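Long-range contacts in E2A dna-binding protein (Human adenovirus 5, PDB 2WB0), which binds single-stranded DNA and, by forming multimers, unwinds the template without ATP during strand-displacement replication of the viral genome: residues M70-Y78 and L303-R311; A14-Y22 and S312-E320. All coordinates share one frame; numbering follows the deposited sequence.

Contact 1: M70-Y78 and L303-R311; sequences MMGRFLQAY and LLNALVMVR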
ATOM      1  N   MET A  70      -7.356   3.331   6.082  1.00 17.28           N
ATOM      2  CA  MET A  70      -7.061   3.961   4.823  1.00 15.16           C
ATOM      3  C   MET A  70      -8.236   4.818   4.367  1.00 14.58           C
ATOM      4  O   MET A  70      -8.024   5.888   3.814  1.00 13.93           O
ATOM      5  CB  MET A  70      -6.628   2.980   3.727  1.00 14.30           C
ATOM      6  CG  MET A  70      -5.294   2.286   4.015  1.00 16.97           C
ATOM      7  SD  MET A  70      -3.888   3.397   4.405  1.00 17.91           S
ATOM      8  CE  MET A  70      -3.884   4.259   2.841  1.00 16.20           C
ATOM      9  N   MET A  71      -9.457   4.331   4.493  1.00 13.43           N
ATOM     10  CA  MET A  71     -10.566   5.212   4.185  1.00 14.70           C
ATOM     11  C   MET A  71     -10.440   6.536   4.994  1.00 14.67           C
ATOM     12  O   MET A  71     -10.705   7.628   4.468  1.00 14.10           O
ATOM     13  CB  MET A  71     -11.870   4.531   4.609  1.00 14.74           C
ATOM     14  CG  MET A  71     -12.353   3.494   3.586  1.00 14.33           C
ATOM     15  SD  MET A  71     -14.007   2.862   3.975  1.00 16.63           S
ATOM     16  CE  MET A  71     -14.954   4.144   3.304  1.00 18.01           C
ATOM     17  N   GLY A  72     -10.068   6.395   6.260  1.00 13.52           N
ATOM     18  CA  GLY A  72      -9.843   7.566   7.128  1.00 14.30           C
ATOM     19  C   GLY A  72      -8.848   8.554   6.543  1.00 14.33           C
ATOM     20  O   GLY A  72      -9.077   9.780   6.531  1.00 15.57           O
ATOM     21  N   ARG A  73      -7.733   8.055   6.051  1.00 14.57           N
ATOM     22  CA  ARG A  73      -6.777   8.933   5.431  1.00 14.95           C
ATOM     23  C   ARG A  73      -7.318   9.601   4.167  1.00 15.98           C
ATOM     24  O   ARG A  73      -6.986  10.769   3.861  1.00 16.07           O
ATOM     25  CB  ARG A  73      -5.524   8.124   5.067  1.00 14.78           C
ATOM     26  CG  ARG A  73      -4.731   7.498   6.277  1.00 14.90           C
ATOM     27  CD  ARG A  73      -3.375   6.972   5.712  1.00 17.59           C
ATOM     28  NE  ARG A  73      -2.603   6.013   6.574  1.00 22.05           N
ATOM     29  CZ  ARG A  73      -1.516   5.312   6.198  1.00 21.09           C
ATOM     30  NH1 ARG A  73      -1.071   5.297   4.907  1.00 22.62           N
ATOM     31  NH2 ARG A  73      -0.886   4.544   7.123  1.00 18.16           N
ATOM     32  N   PHE A  74      -8.083   8.850   3.375  1.00 15.35           N
ATOM     33  CA  PHE A  74      -8.620   9.448   2.156  1.00 16.12           C
ATOM     34  C   PHE A  74      -9.658  10.491   2.504  1.00 14.95           C
ATOM     35  O   PHE A  74      -9.701  11.514   1.870  1.00 17.10           O
ATOM     36  CB  PHE A  74      -9.206   8.370   1.255  1.00 14.67           C
ATOM     37  CG  PHE A  74      -8.168   7.518   0.635  1.00 15.89           C
ATOM     38  CD1 PHE A  74      -7.061   8.098  -0.000  1.00 13.79           C
ATOM     39  CD2 PHE A  74      -8.257   6.098   0.716  1.00 15.40           C
ATOM     40  CE1 PHE A  74      -6.071   7.332  -0.604  1.00 14.28           C
ATOM     41  CE2 PHE A  74      -7.271   5.330   0.100  1.00 12.86           C
ATOM     42  CZ  PHE A  74      -6.202   5.904  -0.558  1.00 12.26           C
ATOM     43  N   LEU A  75     -10.466  10.233   3.516  1.00 17.10           N
ATOM     44  CA  LEU A  75     -11.472  11.190   3.949  1.00 16.33           C
ATOM     45  C   LEU A  75     -10.771  12.455   4.457  1.00 16.98           C
ATOM     46  O   LEU A  75     -11.096  13.586   4.083  1.00 17.09           O
ATOM     47  CB  LEU A  75     -12.242  10.590   5.109  1.00 16.33           C
ATOM     48  CG  LEU A  75     -13.699  11.052   5.374  1.00 19.74           C
ATOM     49  CD1 LEU A  75     -14.227  10.895   6.778  1.00 21.10           C
ATOM     50  CD2 LEU A  75     -14.355  12.234   4.539  1.00 19.35           C
ATOM     51  N   GLN A  76      -9.779  12.241   5.291  1.00 16.28           N
ATOM     52  CA  GLN A  76      -8.883  13.328   5.669  1.00 15.89           C
ATOM     53  C   GLN A  76      -8.362  14.134   4.502  1.00 15.59           C
ATOM     54  O   GLN A  76      -8.363  15.368   4.540  1.00 15.97           O
ATOM     55  CB  GLN A  76      -7.709  12.793   6.518  1.00 14.60           C
ATOM     56  CG  GLN A  76      -6.977  14.012   7.234  1.00 15.21           C
ATOM     57  CD  GLN A  76      -5.699  13.631   7.894  1.00 19.85           C
ATOM     58  OE1 GLN A  76      -5.463  13.932   9.077  1.00 23.75           O
ATOM     59  NE2 GLN A  76      -4.889  12.938   7.170  1.00 16.63           N
ATOM     60  N   ALA A  77      -7.901  13.475   3.456  1.00 14.57           N
ATOM     61  CA  ALA A  77      -7.384  14.216   2.343  1.00 14.69           C
ATOM     62  C   ALA A  77      -8.469  15.058   1.655  1.00 16.37           C
ATOM     63  O   ALA A  77      -8.179  16.165   1.139  1.00 15.95           O
ATOM     64  CB  ALA A  77      -6.740  13.251   1.343  1.00 13.16           C
ATOM     65  N   TYR A  78      -9.682  14.507   1.586  1.00 17.50           N
ATOM     66  CA  TYR A  78     -10.790  15.243   0.906  1.00 18.68           C
ATOM     67  C   TYR A  78     -11.223  16.440   1.747  1.00 20.38           C
ATOM     68  O   TYR A  78     -11.455  17.536   1.210  1.00 19.89           O
ATOM     69  CB  TYR A  78     -11.960  14.301   0.582  1.00 18.28           C
ATOM     70  CG  TYR A  78     -11.684  13.580  -0.722  1.00 18.71           C
ATOM     71  CD1 TYR A  78     -11.627  14.290  -1.946  1.00 17.25           C
ATOM     72  CD2 TYR A  78     -11.508  12.212  -0.749  1.00 13.68           C
ATOM     73  CE1 TYR A  78     -11.345  13.637  -3.177  1.00 21.20           C
ATOM     74  CE2 TYR A  78     -11.223  11.525  -1.988  1.00 12.19           C
ATOM     75  CZ  TYR A  78     -11.117  12.250  -3.179  1.00 18.47           C
ATOM     76  OH  TYR A  78     -10.830  11.627  -4.342  1.00 17.75           O
ATOM     77  N   LEU A 303      -7.349  -1.474  -1.559  1.00 10.99           N
ATOM     78  CA  LEU A 303      -6.844  -0.085  -1.356  1.00 12.66           C
ATOM     79  C   LEU A 303      -7.530   0.927  -2.309  1.00 12.65           C
ATOM     80  O   LEU A 303      -7.922   2.046  -1.915  1.00 12.75           O
ATOM     81  CB  LEU A 303      -5.324  -0.026  -1.562  1.00 11.83           C
ATOM     82  CG  LEU A 303      -4.449   0.992  -0.809  1.00 17.45           C
ATOM     83  CD1 LEU A 303      -3.060   1.191  -1.451  1.00 13.62           C
ATOM     84  CD2 LEU A 303      -5.031   2.203  -0.029  1.00 12.28           C
ATOM     85  N   LEU A 304      -7.676   0.537  -3.574  1.00 13.69           N
ATOM     86  CA  LEU A 304      -8.364   1.393  -4.536  1.00 13.61           C
ATOM     87  C   LEU A 304      -9.824   1.530  -4.128  1.00 14.71           C
ATOM     88  O   LEU A 304     -10.365   2.613  -4.159  1.00 15.67           O
ATOM     89  CB  LEU A 304      -8.267   0.788  -5.931  1.00 13.98           C
ATOM     90  CG  LEU A 304      -8.356   1.648  -7.188  1.00 16.14           C
ATOM     91  CD1 LEU A 304      -8.828   1.004  -8.496  1.00 15.89           C
ATOM     92  CD2 LEU A 304      -8.366   3.210  -7.081  1.00 15.89           C
ATOM     93  N   ASN A 305     -10.447   0.437  -3.679  1.00 13.28           N
ATOM     94  CA  ASN A 305     -11.840   0.518  -3.235  1.00 14.56           C
ATOM     95  C   ASN A 305     -11.979   1.373  -1.999  1.00 16.00           C
ATOM     96  O   ASN A 305     -13.035   2.020  -1.835  1.00 16.61           O
ATOM     97  CB  ASN A 305     -12.454  -0.846  -2.908  1.00 14.87           C
ATOM     98  CG  ASN A 305     -13.190  -1.493  -4.106  1.00 18.44           C
ATOM     99  OD1 ASN A 305     -13.576  -0.826  -5.061  1.00 20.17           O
ATOM    100  ND2 ASN A 305     -13.434  -2.774  -3.995  1.00 17.56           N
ATOM    101  N   ALA A 306     -10.931   1.441  -1.140  1.00 14.92           N
ATOM    102  CA  ALA A 306     -11.034   2.343   0.038  1.00 14.91           C
ATOM    103  C   ALA A 306     -11.160   3.756  -0.505  1.00 13.96           C
ATOM    104  O   ALA A 306     -11.982   4.570   0.017  1.00 15.54           O
ATOM    105  CB  ALA A 306      -9.831   2.297   0.929  1.00 14.28           C
ATOM    106  N   LEU A 307     -10.356   4.077  -1.507  1.00 13.17           N
ATOM    107  CA  LEU A 307     -10.423   5.426  -2.100  1.00 15.37           C
ATOM    108  C   LEU A 307     -11.810   5.713  -2.758  1.00 16.42           C
ATOM    109  O   LEU A 307     -12.453   6.802  -2.606  1.00 17.69           O
ATOM    110  CB  LEU A 307      -9.275   5.648  -3.101  1.00 14.47           C
ATOM    111  CG  LEU A 307      -9.339   6.969  -3.939  1.00 18.31           C
ATOM    112  CD1 LEU A 307      -9.297   8.241  -3.075  1.00 14.07           C
ATOM    113  CD2 LEU A 307      -8.179   7.048  -5.002  1.00 16.08           C
ATOM    114  N   VAL A 308     -12.236   4.741  -3.526  1.00 17.06           N
ATOM    115  CA  VAL A 308     -13.518   4.830  -4.280  1.00 17.00           C
ATOM    116  C   VAL A 308     -14.703   4.910  -3.359  1.00 16.32           C
ATOM    117  O   VAL A 308     -15.634   5.718  -3.595  1.00 17.31           O
ATOM    118  CB  VAL A 308     -13.622   3.693  -5.400  1.00 16.19           C
ATOM    119  CG1 VAL A 308     -15.056   3.689  -6.055  1.00 20.17           C
ATOM    120  CG2 VAL A 308     -12.561   3.832  -6.382  1.00 16.47           C
ATOM    121  N   MET A 309     -14.674   4.166  -2.259  1.00 16.21           N
ATOM    122  CA  MET A 309     -15.800   4.190  -1.372  1.00 17.90           C
ATOM    123  C   MET A 309     -15.794   5.536  -0.589  1.00 17.03           C
ATOM    124  O   MET A 309     -16.864   6.047  -0.234  1.00 17.09           O
ATOM    125  CB  MET A 309     -15.787   2.973  -0.430  1.00 18.26           C
ATOM    126  CG  MET A 309     -16.015   1.669  -1.267  1.00 20.40           C
ATOM    127  SD  MET A 309     -16.113   0.223  -0.234  1.00 23.41           S
ATOM    128  CE  MET A 309     -17.768   0.345   0.431  1.00 25.96           C
ATOM    129  N   VAL A 310     -14.616   6.087  -0.310  1.00 17.18           N
ATOM    130  CA  VAL A 310     -14.625   7.450   0.311  1.00 15.76           C
ATOM    131  C   VAL A 310     -15.290   8.469  -0.654  1.00 17.87           C
ATOM    132  O   VAL A 310     -16.068   9.371  -0.216  1.00 18.60           O
ATOM    133  CB  VAL A 310     -13.205   7.872   0.819  1.00 17.25           C
ATOM    134  CG1 VAL A 310     -13.084   9.408   1.036  1.00 16.97           C
ATOM    135  CG2 VAL A 310     -12.910   7.181   2.152  1.00 13.03           C
ATOM    136  N   ARG A 311     -14.996   8.351  -1.932  1.00 17.74           N
ATOM    137  CA  ARG A 311     -15.571   9.264  -2.906  1.00 20.22           C
ATOM    138  C   ARG A 311     -17.122   9.125  -2.824  1.00 21.05           C
ATOM    139  O   ARG A 311     -17.826  10.131  -2.781  1.00 21.99           O
ATOM    140  CB  ARG A 311     -14.978   9.033  -4.307  1.00 18.86           C
ATOM    141  CG  ARG A 311     -13.531   9.394  -4.472  1.00 18.70           C
ATOM    142  CD  ARG A 311     -13.005   9.155  -5.886  1.00 17.72           C
ATOM    143  NE  ARG A 311     -11.657   9.662  -6.119  1.00 16.96           N
ATOM    144  CZ  ARG A 311     -10.797   9.171  -6.995  1.00 21.62           C
ATOM    145  NH1 ARG A 311     -11.100   8.089  -7.748  1.00 21.68           N
ATOM    146  NH2 ARG A 311      -9.584   9.713  -7.063  1.00 17.18           N
TER
HETATM  147  O   HOH W   1      -9.297  12.482  -6.153  1.00 22.75           O
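V310 and F74 interlock at the middle of this contact, each a knob in a hole of the other helix. V310 enters among M71, F74, L75 and Y78. Its CG1 branch, anti to the backbone N, reaches CD2 of the Y78 ring at 3.7 Å, while CG2 presses on the M71 backbone, 3.2 Å from M71 O. In return, F74 settles among L303, A306, L307 and V310. L307 CB lies over one face of the phenyl ring in a CH-pi contact, 3.9 Å from its centroid, and L303 CD2 comes to the ring edge. That same methyl also meets M70 CE at 3.7 Å. This is knobs-into-holes packing of helix 64-83, in the all-alpha region, against helix 300-315; the two axes come within 8.6 Å and cross at -46°. On the flank, the M71 side chain runs past A306, with CG 3.9 Å from A306 CB, and bends at chi3 to put CE beside M309 CB. C95 and L218, from paired strands, also pack on F74. The polar edge lies at Y78 and R311. R311 NE donates to Y78 OH at 2.8 Å, nearly straight (169°) and close to the guanidinium plane, while ring and guanidinium are turned 69° apart. A water that hydrogen-bonds Y78 OH and accepts from R311 NH2 links the two groups a second time.

Contact 2: A14-Y22 and S312-E320; sequences AARALMDKY and SLWSENFTE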
ATOM      1  N   ALA A  14     -17.044  21.153   8.494  1.00 22.33           N
ATOM      2  CA  ALA A  14     -17.353  20.006   7.597  1.00 22.93           C
ATOM      3  C   ALA A  14     -17.133  18.703   8.371  1.00 23.04           C
ATOM      4  O   ALA A  14     -18.007  17.782   8.368  1.00 24.28           O
ATOM      5  CB  ALA A  14     -16.493  20.081   6.403  1.00 21.77           C
ATOM      6  N   ALA A  15     -16.037  18.658   9.143  1.00 23.34           N
ATOM      7  CA  ALA A  15     -15.643  17.432   9.831  1.00 22.68           C
ATOM      8  C   ALA A  15     -16.622  17.184  10.948  1.00 23.58           C
ATOM      9  O   ALA A  15     -17.096  16.064  11.160  1.00 21.58           O
ATOM     10  CB  ALA A  15     -14.137  17.534  10.368  1.00 23.20           C
ATOM     11  N   ARG A  16     -17.015  18.240  11.647  1.00 24.59           N
ATOM     12  CA  ARG A  16     -17.989  18.052  12.697  1.00 26.28           C
ATOM     13  C   ARG A  16     -19.366  17.635  12.143  1.00 24.46           C
ATOM     14  O   ARG A  16     -20.039  16.795  12.729  1.00 25.34           O
ATOM     15  CB  ARG A  16     -18.084  19.308  13.597  1.00 27.10           C
ATOM     16  CG  ARG A  16     -19.095  19.151  14.730  1.00 33.50           C
ATOM     17  CD  ARG A  16     -18.839  17.857  15.553  1.00 38.74           C
ATOM     18  NE  ARG A  16     -18.152  18.155  16.791  1.00 47.95           N
ATOM     19  CZ  ARG A  16     -18.762  18.476  17.925  1.00 49.34           C
ATOM     20  NH1 ARG A  16     -20.084  18.536  17.992  1.00 49.11           N
ATOM     21  NH2 ARG A  16     -18.034  18.735  18.992  1.00 51.70           N
ATOM     22  N   ALA A  17     -19.750  18.187  11.004  1.00 25.71           N
ATOM     23  CA  ALA A  17     -21.024  17.802  10.345  1.00 25.56           C
ATOM     24  C   ALA A  17     -21.063  16.272  10.097  1.00 24.91           C
ATOM     25  O   ALA A  17     -22.003  15.562  10.463  1.00 24.22           O
ATOM     26  CB  ALA A  17     -21.134  18.522   9.029  1.00 26.02           C
ATOM     27  N   LEU A  18     -19.983  15.776   9.481  1.00 24.15           N
ATOM     28  CA  LEU A  18     -19.770  14.346   9.315  1.00 24.37           C
ATOM     29  C   LEU A  18     -19.800  13.568  10.586  1.00 23.77           C
ATOM     30  O   LEU A  18     -20.482  12.554  10.697  1.00 25.26           O
ATOM     31  CB  LEU A  18     -18.445  14.141   8.518  1.00 22.37           C
ATOM     32  CG  LEU A  18     -18.359  13.900   7.030  1.00 25.71           C
ATOM     33  CD1 LEU A  18     -19.595  13.960   6.077  1.00 19.19           C
ATOM     34  CD2 LEU A  18     -17.104  14.546   6.380  1.00 24.48           C
ATOM     35  N   MET A  19     -19.090  14.024  11.609  1.00 24.68           N
ATOM     36  CA  MET A  19     -18.970  13.263  12.832  1.00 23.09           C
ATOM     37  C   MET A  19     -20.300  13.282  13.573  1.00 25.35           C
ATOM     38  O   MET A  19     -20.626  12.330  14.316  1.00 25.08           O
ATOM     39  CB  MET A  19     -17.887  13.878  13.749  1.00 24.21           C
ATOM     40  CG  MET A  19     -16.446  13.807  13.168  1.00 22.84           C
ATOM     41  SD  MET A  19     -15.158  14.240  14.352  1.00 25.97           S
ATOM     42  CE  MET A  19     -15.273  16.025  14.426  1.00 27.61           C
ATOM     43  N   ASP A  20     -21.054  14.380  13.412  1.00 25.47           N
ATOM     44  CA  ASP A  20     -22.366  14.436  14.087  1.00 27.65           C
ATOM     45  C   ASP A  20     -23.294  13.419  13.378  1.00 27.65           C
ATOM     46  O   ASP A  20     -23.841  12.541  14.022  1.00 29.45           O
ATOM     47  CB  ASP A  20     -22.947  15.850  13.980  1.00 28.04           C
ATOM     48  CG  ASP A  20     -22.260  16.849  14.918  1.00 30.89           C
ATOM     49  OD1 ASP A  20     -21.720  16.433  15.989  1.00 27.55           O
ATOM     50  OD2 ASP A  20     -22.283  18.043  14.553  1.00 35.74           O
ATOM     51  N   LYS A  21     -23.412  13.542  12.053  1.00 28.69           N
ATOM     52  CA  LYS A  21     -24.306  12.708  11.235  1.00 28.57           C
ATOM     53  C   LYS A  21     -24.039  11.217  11.436  1.00 29.45           C
ATOM     54  O   LYS A  21     -24.965  10.396  11.500  1.00 30.20           O
ATOM     55  CB  LYS A  21     -24.162  13.083   9.768  1.00 28.31           C
ATOM     56  CG  LYS A  21     -24.959  12.165   8.799  1.00 28.14           C
ATOM     57  CD  LYS A  21     -24.959  12.751   7.404  1.00 25.15           C
ATOM     58  CE  LYS A  21     -25.702  11.850   6.395  1.00 26.28           C
ATOM     59  NZ  LYS A  21     -25.416  12.434   5.104  1.00 27.64           N
ATOM     60  N   TYR A  22     -22.769  10.852  11.568  1.00 28.72           N
ATOM     61  CA  TYR A  22     -22.404   9.450  11.747  1.00 28.97           C
ATOM     62  C   TYR A  22     -22.173   9.014  13.188  1.00 29.91           C
ATOM     63  O   TYR A  22     -21.635   7.927  13.441  1.00 29.47           O
ATOM     64  CB  TYR A  22     -21.296   9.045  10.769  1.00 27.92           C
ATOM     65  CG  TYR A  22     -21.768   9.208   9.330  1.00 26.14           C
ATOM     66  CD1 TYR A  22     -22.548   8.207   8.705  1.00 26.85           C
ATOM     67  CD2 TYR A  22     -21.462  10.351   8.613  1.00 26.68           C
ATOM     68  CE1 TYR A  22     -22.990   8.378   7.395  1.00 23.02           C
ATOM     69  CE2 TYR A  22     -21.871  10.534   7.332  1.00 25.02           C
ATOM     70  CZ  TYR A  22     -22.638   9.551   6.721  1.00 24.94           C
ATOM     71  OH  TYR A  22     -23.002   9.788   5.429  1.00 24.65           O
ATOM     72  N   SER A 312     -17.648   7.899  -2.696  1.00 22.53           N
ATOM     73  CA  SER A 312     -19.080   7.694  -2.507  1.00 23.46           C
ATOM     74  C   SER A 312     -19.639   8.344  -1.250  1.00 23.24           C
ATOM     75  O   SER A 312     -20.653   9.029  -1.306  1.00 23.11           O
ATOM     76  CB  SER A 312     -19.476   6.206  -2.544  1.00 23.45           C
ATOM     77  OG  SER A 312     -19.305   5.749  -3.867  1.00 29.30           O
ATOM     78  N   LEU A 313     -18.983   8.119  -0.126  1.00 23.14           N
ATOM     79  CA  LEU A 313     -19.360   8.701   1.168  1.00 23.27           C
ATOM     80  C   LEU A 313     -19.377  10.201   1.074  1.00 24.26           C
ATOM     81  O   LEU A 313     -20.321  10.852   1.617  1.00 24.83           O
ATOM     82  CB  LEU A 313     -18.358   8.258   2.273  1.00 23.13           C
ATOM     83  CG  LEU A 313     -18.313   8.875   3.677  1.00 26.48           C
ATOM     84  CD1 LEU A 313     -19.687   9.109   4.290  1.00 30.86           C
ATOM     85  CD2 LEU A 313     -17.448   7.891   4.635  1.00 24.80           C
ATOM     86  N   TRP A 314     -18.337  10.753   0.426  1.00 23.25           N
ATOM     87  CA  TRP A 314     -18.193  12.181   0.260  1.00 24.22           C
ATOM     88  C   TRP A 314     -19.439  12.729  -0.527  1.00 25.75           C
ATOM     89  O   TRP A 314     -20.073  13.724  -0.117  1.00 25.37           O
ATOM     90  CB  TRP A 314     -16.903  12.525  -0.488  1.00 23.88           C
ATOM     91  CG  TRP A 314     -16.715  14.004  -0.550  1.00 24.36           C
ATOM     92  CD1 TRP A 314     -17.096  14.864  -1.571  1.00 28.53           C
ATOM     93  CD2 TRP A 314     -16.143  14.815   0.469  1.00 23.60           C
ATOM     94  NE1 TRP A 314     -16.806  16.185  -1.215  1.00 28.29           N
ATOM     95  CE2 TRP A 314     -16.220  16.178   0.030  1.00 25.66           C
ATOM     96  CE3 TRP A 314     -15.580  14.533   1.722  1.00 22.21           C
ATOM     97  CZ2 TRP A 314     -15.711  17.235   0.787  1.00 25.15           C
ATOM     98  CZ3 TRP A 314     -15.091  15.598   2.486  1.00 25.04           C
ATOM     99  CH2 TRP A 314     -15.150  16.928   2.010  1.00 25.54           C
ATOM    100  N   SER A 315     -19.802  12.019  -1.606  1.00 27.15           N
ATOM    101  CA  SER A 315     -20.899  12.413  -2.518  1.00 28.07           C
ATOM    102  C   SER A 315     -22.243  12.400  -1.810  1.00 29.00           C
ATOM    103  O   SER A 315     -23.177  13.101  -2.235  1.00 29.44           O
ATOM    104  CB  SER A 315     -20.977  11.482  -3.748  1.00 28.45           C
ATOM    105  OG  SER A 315     -21.612  10.235  -3.398  1.00 29.19           O
ATOM    106  N   GLU A 316     -22.368  11.600  -0.747  1.00 28.48           N
ATOM    107  CA  GLU A 316     -23.583  11.573   0.026  1.00 29.13           C
ATOM    108  C   GLU A 316     -23.608  12.732   1.023  1.00 29.75           C
ATOM    109  O   GLU A 316     -24.605  12.918   1.709  1.00 27.32           O
ATOM    110  CB  GLU A 316     -23.783  10.237   0.769  1.00 29.83           C
ATOM    111  CG  GLU A 316     -23.913   9.027  -0.193  1.00 30.32           C
ATOM    112  CD  GLU A 316     -23.936   7.674   0.486  1.00 31.83           C
ATOM    113  OE1 GLU A 316     -23.991   7.578   1.730  1.00 34.54           O
ATOM    114  OE2 GLU A 316     -23.921   6.672  -0.266  1.00 34.28           O
ATOM    115  N   ASN A 317     -22.540  13.524   1.069  1.00 28.95           N
ATOM    116  CA  ASN A 317     -22.481  14.608   2.073  1.00 30.19           C
ATOM    117  C   ASN A 317     -22.173  15.976   1.552  1.00 30.48           C
ATOM    118  O   ASN A 317     -22.457  16.959   2.230  1.00 31.40           O
ATOM    119  CB  ASN A 317     -21.503  14.242   3.169  1.00 29.84           C
ATOM    120  CG  ASN A 317     -21.984  13.114   3.978  1.00 27.36           C
ATOM    121  OD1 ASN A 317     -21.657  11.951   3.735  1.00 34.03           O
ATOM    122  ND2 ASN A 317     -22.772  13.416   4.942  1.00 24.46           N
ATOM    123  N   PHE A 318     -21.590  16.028   0.362  1.00 31.43           N
ATOM    124  CA  PHE A 318     -21.156  17.243  -0.286  1.00 32.63           C
ATOM    125  C   PHE A 318     -21.580  17.134  -1.705  1.00 34.50           C
ATOM    126  O   PHE A 318     -21.756  16.020  -2.221  1.00 35.08           O
ATOM    127  CB  PHE A 318     -19.628  17.457  -0.164  1.00 32.11           C
ATOM    128  CG  PHE A 318     -19.173  17.555   1.249  1.00 31.30           C
ATOM    129  CD1 PHE A 318     -18.864  16.397   1.976  1.00 30.08           C
ATOM    130  CD2 PHE A 318     -19.131  18.788   1.905  1.00 31.10           C
ATOM    131  CE1 PHE A 318     -18.506  16.443   3.341  1.00 28.89           C
ATOM    132  CE2 PHE A 318     -18.774  18.841   3.256  1.00 26.17           C
ATOM    133  CZ  PHE A 318     -18.437  17.661   3.974  1.00 28.37           C
ATOM    134  N   THR A 319     -21.764  18.270  -2.378  1.00 35.51           N
ATOM    135  CA  THR A 319     -22.252  18.151  -3.755  1.00 36.54           C
ATOM    136  C   THR A 319     -21.155  18.170  -4.840  1.00 36.01           C
ATOM    137  O   THR A 319     -21.423  17.741  -5.956  1.00 36.18           O
ATOM    138  CB  THR A 319     -23.443  19.131  -4.048  1.00 37.36           C
ATOM    139  OG1 THR A 319     -22.915  20.432  -4.260  1.00 39.75           O
ATOM    140  CG2 THR A 319     -24.459  19.159  -2.831  1.00 37.92           C
ATOM    141  N   GLU A 320     -19.939  18.642  -4.532  1.00 34.33           N
ATOM    142  CA  GLU A 320     -18.765  18.418  -5.406  1.00 34.09           C
ATOM    143  C   GLU A 320     -17.681  17.672  -4.625  1.00 31.73           C
ATOM    144  O   GLU A 320     -17.622  17.765  -3.388  1.00 30.75           O
ATOM    145  CB  GLU A 320     -18.109  19.699  -5.903  1.00 34.97           C
ATOM    146  CG  GLU A 320     -18.544  20.102  -7.257  1.00 43.19           C
ATOM    147  CD  GLU A 320     -19.505  21.229  -7.132  1.00 51.43           C
ATOM    148  OE1 GLU A 320     -20.699  21.049  -7.468  1.00 56.14           O
ATOM    149  OE2 GLU A 320     -19.068  22.294  -6.638  1.00 55.99           O
TER
HETATM  150  O   HOH W   2     -24.700   8.274   4.232  1.00 40.52           O
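F318 turns an edge of its ring to L18, whose CD2 lies in the ring plane, 3.8 Å from F318 CE1, while A14 CB comes obliquely to F318 CZ at 3.9 Å. One face of this ring is taken by W314: F318 CD1 stands over the indole centre, and W314 CZ2 above the phenyl face near its rim. A hydrogen bond from W314 NE1 to E320 O, 2.8 Å long with the acceptor in the indole plane, holds the indole. Y22, just past the end of helix 7-21, has K21 CG over one face. The N317 amide stands at its edge, the two planes 66° apart, and L313 CD1 approaches obliquely, 3.6 Å from Y22 OH. The other L18 branch, CD1, packs on the N317 side chain, 3.5 Å from N317 CB. The contact joins the C-terminal end of helix 7-21 to the turn after helix 300-315, with L79 of helix 64-83 on A14 and L18, and F82 on A14 and the F318 ring. K21, fully extended, comes to the N317 side chain from the opposite direction, with NZ within 3.5 Å of E316 O. A water bridges Y22 OH (2.6 Å) and E316 OE1 (2.7 Å), donating to the carboxylate, which also accepts from W49 NE1. Apolar packing around L18 and F318 thus gives way to a polar edge, where the water and the W49 N-H would probably help stabilise the negative charge of E316.

Overall arrangement
Helix 300-315 ties the two contacts together: residues 303-311 serve contact 1, and the chain runs straight on into 312-320 of contact 2. Their centres are 13 Å apart, on the same side of the chain's centre, contact 2 being the more peripheral. Along the sequence contact 1 is nested inside the loop closed by contact 2, in the order 14-22, 70-78, 303-311, 312-320. They meet directly, since L75 packs on both W314 and L18, and Y78 touches W314. A helix from the second zinc-binding region is thus laid, with its following turn, against helices 7-21 and 64-83 of the all-alpha region, with helix 40-53 packing beside them, joining the early and late parts of the DNA-binding domain.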